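PDB 3Q4H: Pe family protein, which forms a tight 1:1 complex with its partner EsxH as a secreted WXG100-family protein of the CFP-10 subfamily, its precise role being unsettled. Local coordinates for residues E16-G20 against N76-S82; M26-I30 against S63-N67. All blocks are in the same frame, centred on the assembly; numbering follows the deposited sequence.

Contact 1: residues E16-G20 against N76-S82; sequences EANFG and NIGDAAS
One turn of helix 8-38, residues 16-20, packs against the break between helix 47-77 and helix 79-94. The chain kinks there through Ile-77 (phi/psi -142/20) and Gly-78 (-128/-147); Gly-78 is the N-cap of the next helix, whose first turn closes with Ser-82 N to Gly-78 O at 2.9 Å. The register is set by two glycines, with Gly-20 CA 4.2 Å from Gly-78 CA. A CB on Gly-20 would clash with Asp-79 N. Gly-78 CA also makes a CA-H...O contact of 3.5 Å to Glu-16 O. Phe-19 (chi1 t, chi2 87°) offers a ring face to Ile-77 (chi1 p, chi2 t): CD1 of Ile-77 lies 4.0 Å from the ring centroid of Phe-19, a CH-pi contact, while Gly-78 CA sits at the ring edge. Glu-16 (m, t, chi3 -10°) reaches past the break, its CG 3.4 Å from Ile-77 O and its OE1 3.1 Å from Ser-82 N, at an angle too poor for a hydrogen bond. Ser-82 (chi1 p) turns OG back to Asp-79 O, a 2.7 Å hydrogen bond. The Asp-79 carboxylate (chi1 t) salt-bridges Arg-27 and hydrogen-bonds Gln-74, both of the second copy of this protein. The contact joins the arms of the WXG100 helical hairpin where the second is interrupted.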
loop_
_atom_site.group_PDB
_atom_site.type_symbol
_atom_site.label_atom_id
_atom_site.label_comp_id
_atom_site.label_asym_id
_atom_site.label_seq_id
_atom_site.Cartn_x
_atom_site.Cartn_y
_atom_site.Cartn_z
ATOM N N GLU A 16 -10.451 1.281 0.033
ATOM C CA GLU A 16 -9.667 1.443 1.239
ATOM C C GLU A 16 -8.271 0.878 1.041
ATOM O O GLU A 16 -7.290 1.494 1.470
ATOM C CB GLU A 16 -10.370 0.790 2.429
ATOM C CG GLU A 16 -11.597 1.581 2.907
ATOM C CD GLU A 16 -12.338 0.921 4.056
ATOM O OE1 GLU A 16 -12.045 -0.244 4.381
ATOM O OE2 GLU A 16 -13.226 1.571 4.631
ATOM N N ALA A 17 -8.171 -0.270 0.379
ATOM C CA ALA A 17 -6.865 -0.881 0.141
ATOM C C ALA A 17 -5.995 0.073 -0.676
ATOM O O ALA A 17 -4.823 0.304 -0.346
ATOM C CB ALA A 17 -7.003 -2.243 -0.554
ATOM N N ASN A 18 -6.590 0.658 -1.712
ATOM C CA ASN A 18 -5.890 1.637 -2.545
ATOM C C ASN A 18 -5.411 2.843 -1.740
ATOM O O ASN A 18 -4.262 3.274 -1.885
ATOM C CB ASN A 18 -6.757 2.056 -3.741
ATOM C CG ASN A 18 -6.944 0.915 -4.747
ATOM O OD1 ASN A 18 -6.216 -0.079 -4.710
ATOM N ND2 ASN A 18 -7.918 1.049 -5.634
ATOM N N PHE A 19 -6.260 3.362 -0.858
ATOM C CA PHE A 19 -5.808 4.407 0.064
ATOM C C PHE A 19 -4.635 3.914 0.907
ATOM O O PHE A 19 -3.681 4.655 1.137
ATOM C CB PHE A 19 -6.928 4.894 0.996
ATOM C CG PHE A 19 -6.486 5.998 1.926
ATOM C CD1 PHE A 19 -6.541 7.324 1.529
ATOM C CD2 PHE A 19 -5.974 5.704 3.182
ATOM C CE1 PHE A 19 -6.117 8.350 2.384
ATOM C CE2 PHE A 19 -5.545 6.729 4.040
ATOM C CZ PHE A 19 -5.624 8.048 3.639
ATOM N N GLY A 20 -4.729 2.665 1.368
ATOM C CA GLY A 20 -3.684 2.063 2.181
ATOM C C GLY A 20 -2.361 1.975 1.459
ATOM O O GLY A 20 -1.313 2.159 2.061
ATOM N N ASN A 76 -8.871 3.680 10.027
ATOM C CA ASN A 76 -10.201 4.191 9.702
ATOM C C ASN A 76 -10.658 3.930 8.270
ATOM O O ASN A 76 -11.808 3.559 8.055
ATOM C CB ASN A 76 -10.264 5.695 9.983
ATOM C CG ASN A 76 -10.536 6.001 11.439
ATOM O OD1 ASN A 76 -11.516 5.518 12.006
ATOM N ND2 ASN A 76 -9.679 6.806 12.051
ATOM N N ILE A 77 -9.774 4.150 7.297
ATOM C CA ILE A 77 -10.150 4.080 5.875
ATOM C C ILE A 77 -9.069 3.463 4.979
ATOM O O ILE A 77 -9.085 3.653 3.769
ATOM C CB ILE A 77 -10.508 5.493 5.308
ATOM C CG1 ILE A 77 -9.317 6.445 5.442
ATOM C CG2 ILE A 77 -11.715 6.082 6.016
ATOM C CD1 ILE A 77 -9.466 7.735 4.659
ATOM N N GLY A 78 -8.146 2.706 5.561
ATOM C CA GLY A 78 -6.964 2.276 4.832
ATOM C C GLY A 78 -6.737 0.789 4.911
ATOM O O GLY A 78 -7.684 0.009 4.955
ATOM N N ASP A 79 -5.465 0.404 4.920
ATOM C CA ASP A 79 -5.072 -1.004 4.878
ATOM C C ASP A 79 -5.794 -1.861 5.910
ATOM O O ASP A 79 -6.290 -2.937 5.575
ATOM C CB ASP A 79 -3.569 -1.166 5.071
ATOM C CG ASP A 79 -3.106 -2.557 4.730
ATOM O OD1 ASP A 79 -3.175 -2.903 3.536
ATOM O OD2 ASP A 79 -2.690 -3.318 5.635
ATOM N N ALA A 80 -5.840 -1.383 7.153
ATOM C CA ALA A 80 -6.438 -2.127 8.264
ATOM C C ALA A 80 -7.951 -2.149 8.138
ATOM O O ALA A 80 -8.577 -3.183 8.331
ATOM C CB ALA A 80 -6.032 -1.512 9.589
ATOM N N ALA A 81 -8.538 -1.004 7.813
ATOM C CA ALA A 81 -9.969 -0.930 7.611
ATOM C C ALA A 81 -10.397 -1.975 6.577
ATOM O O ALA A 81 -11.280 -2.794 6.852
ATOM C CB ALA A 81 -10.372 0.461 7.182
ATOM N N SER A 82 -9.748 -1.969 5.413
ATOM C CA SER A 82 -10.092 -2.882 4.325
ATOM C C SER A 82 -9.977 -4.353 4.742
ATOM O O SER A 82 -10.857 -5.165 4.420
ATOM C CB SER A 82 -9.198 -2.635 3.118
ATOM O OG SER A 82 -7.867 -3.022 3.409
#

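Contact 2: residues M26-I30 against S63-N67; sequences MRSTI and SAKVN
Residues 26-30 of helix 8-38 and 63-67 of helix 47-77 run antiparallel, at 171° between N-to-C directions, with the axes of these short segments 10.9 Å apart. Both are regular helix; the register brings Arg-27 CA to 6.9 Å from Asn-67 CA and Ile-30 CA to 7.1 Å from Ser-63 CA. Asn-67, Ile-30 and Arg-27 bury most of the surface. Asn-67 (chi1 m, chi2 -75°) starts sideways and then spans the gap with both ends of its amide engaged. Its OD1 accepts a hydrogen bond from Arg-27 NH1 at 2.9 Å, and its ND2 donates to Ser-63 O one turn back on its own helix, also at 2.9 Å. A water bridges the helices as well, donating to Arg-27 O (2.9 Å) and accepting from Asn-67 ND2 (3.2 Å). The long side chain of Arg-27 (m, t, t, chi4 -91°) carries NH1 on to Asn-67 O at 3.2 Å. Its guanidinium makes salt bridges with Asp-71 of the same chain and, through NE, with Asp-79 of the second copy of this protein. The CA-to-CB bond of Ile-30 (m, t) is directed toward 63-67; its CD1 meets Val-66 CG1 at 3.9 Å, with Val-66 at chi1 t, and its CG2 touches Ser-63 OG at 3.1 Å. That hydroxyl is hydrogen-bonded to Phe-59 O. The two helices thus form the hairpin of the WXG100 fold through a mixed interface, in which a small apolar patch lies beside a buried polar network that satisfies the amide of Asn-67 and links the charge of Arg-27 to acidic groups in two subunits.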
loop_
_atom_site.group_PDB
_atom_site.type_symbol
_atom_site.label_atom_id
_atom_site.label_comp_id
_atom_site.label_asym_id
_atom_site.label_seq_id
_atom_site.Cartn_x
_atom_site.Cartn_y
_atom_site.Cartn_z
HETATM N N MSE A 26 3.572 7.128 0.517
HETATM C CA MSE A 26 4.040 8.345 1.176
HETATM C C MSE A 26 5.209 8.030 2.130
HETATM O O MSE A 26 6.277 8.617 2.009
HETATM C CB MSE A 26 2.904 9.021 1.937
HETATM C CG MSE A 26 3.314 10.266 2.733
HETATM SE SE MSE A 26 4.001 11.774 1.662
HETATM C CE MSE A 26 2.366 12.269 0.756
ATOM N N ARG A 27 5.011 7.093 3.058
ATOM C CA ARG A 27 6.078 6.674 3.963
ATOM C C ARG A 27 7.358 6.341 3.192
ATOM O O ARG A 27 8.464 6.600 3.664
ATOM C CB ARG A 27 5.675 5.435 4.763
ATOM C CG ARG A 27 4.441 5.562 5.648
ATOM C CD ARG A 27 4.302 4.330 6.531
ATOM N NE ARG A 27 2.913 4.034 6.886
ATOM C CZ ARG A 27 2.288 4.485 7.971
ATOM N NH1 ARG A 27 2.896 5.300 8.829
ATOM N NH2 ARG A 27 1.030 4.133 8.197
ATOM N N SER A 28 7.187 5.737 2.016
ATOM C CA SER A 28 8.301 5.374 1.140
ATOM C C SER A 28 8.976 6.605 0.529
ATOM O O SER A 28 10.198 6.691 0.478
ATOM C CB SER A 28 7.802 4.448 0.026
ATOM O OG SER A 28 8.884 3.941 -0.738
ATOM N N THR A 29 8.162 7.549 0.060
ATOM C CA THR A 29 8.654 8.809 -0.481
ATOM C C THR A 29 9.404 9.630 0.553
ATOM O O THR A 29 10.453 10.183 0.242
ATOM C CB THR A 29 7.503 9.640 -1.001
ATOM O OG1 THR A 29 6.830 8.893 -2.021
ATOM C CG2 THR A 29 7.995 10.974 -1.568
ATOM N N ILE A 30 8.864 9.712 1.770
ATOM C CA ILE A 30 9.539 10.376 2.875
ATOM C C ILE A 30 10.923 9.764 3.118
ATOM O O ILE A 30 11.892 10.491 3.326
ATOM C CB ILE A 30 8.709 10.296 4.193
ATOM C CG1 ILE A 30 7.486 11.207 4.110
ATOM C CG2 ILE A 30 9.540 10.718 5.409
ATOM C CD1 ILE A 30 6.543 11.071 5.271
ATOM N N SER A 63 8.057 14.023 9.879
ATOM C CA SER A 63 7.818 12.673 9.334
ATOM C C SER A 63 7.191 11.762 10.364
ATOM O O SER A 63 6.252 11.030 10.055
ATOM C CB SER A 63 9.110 12.015 8.887
ATOM O OG SER A 63 9.676 12.733 7.822
ATOM N N ALA A 64 7.733 11.804 11.582
ATOM C CA ALA A 64 7.173 11.057 12.702
ATOM C C ALA A 64 5.689 11.379 12.888
ATOM O O ALA A 64 4.875 10.472 13.040
ATOM C CB ALA A 64 7.945 11.353 13.977
ATOM N N LYS A 65 5.339 12.663 12.858
ATOM C CA LYS A 65 3.952 13.079 13.053
ATOM C C LYS A 65 3.079 12.631 11.874
ATOM O O LYS A 65 1.950 12.166 12.070
ATOM C CB LYS A 65 3.862 14.598 13.260
ATOM N N VAL A 66 3.611 12.760 10.660
ATOM C CA VAL A 66 2.905 12.340 9.454
ATOM C C VAL A 66 2.724 10.829 9.424
ATOM O O VAL A 66 1.684 10.321 8.999
ATOM C CB VAL A 66 3.642 12.794 8.185
ATOM C CG1 VAL A 66 3.143 12.043 6.973
ATOM C CG2 VAL A 66 3.473 14.289 7.992
ATOM N N ASN A 67 3.736 10.105 9.878
ATOM C CA ASN A 67 3.593 8.669 10.044
ATOM C C ASN A 67 2.535 8.348 11.087
ATOM O O ASN A 67 1.704 7.473 10.865
ATOM C CB ASN A 67 4.935 8.010 10.371
ATOM C CG ASN A 67 5.724 7.689 9.125
ATOM O OD1 ASN A 67 5.405 6.736 8.418
ATOM N ND2 ASN A 67 6.735 8.492 8.827
HETATM O O HOH W 1 8.530 7.299 6.472
#

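Both contacts join helix 8-38 to helix 47-77 at two levels of one antiparallel hairpin, contact 1 also drawing in the start of helix 79-94. Their centres are 16 Å apart and their nearest atoms about 7 Å, so they do not touch. Along the chain they are nested: 26-30 and 63-67 fall inside the loop closed by 16-20 and 76-82, contact 2 being closer to the chain centre. They do meet across the assembly, where Asp-79 from contact 1 pairs with Arg-27 of the second copy of this protein, and Asn-18 with Ser-28 of that copy. The levels that hold the hairpin together therefore also join the two copies, while other residues of the same contacts, such as Phe-19 and Val-66, pack on the EsxH chain.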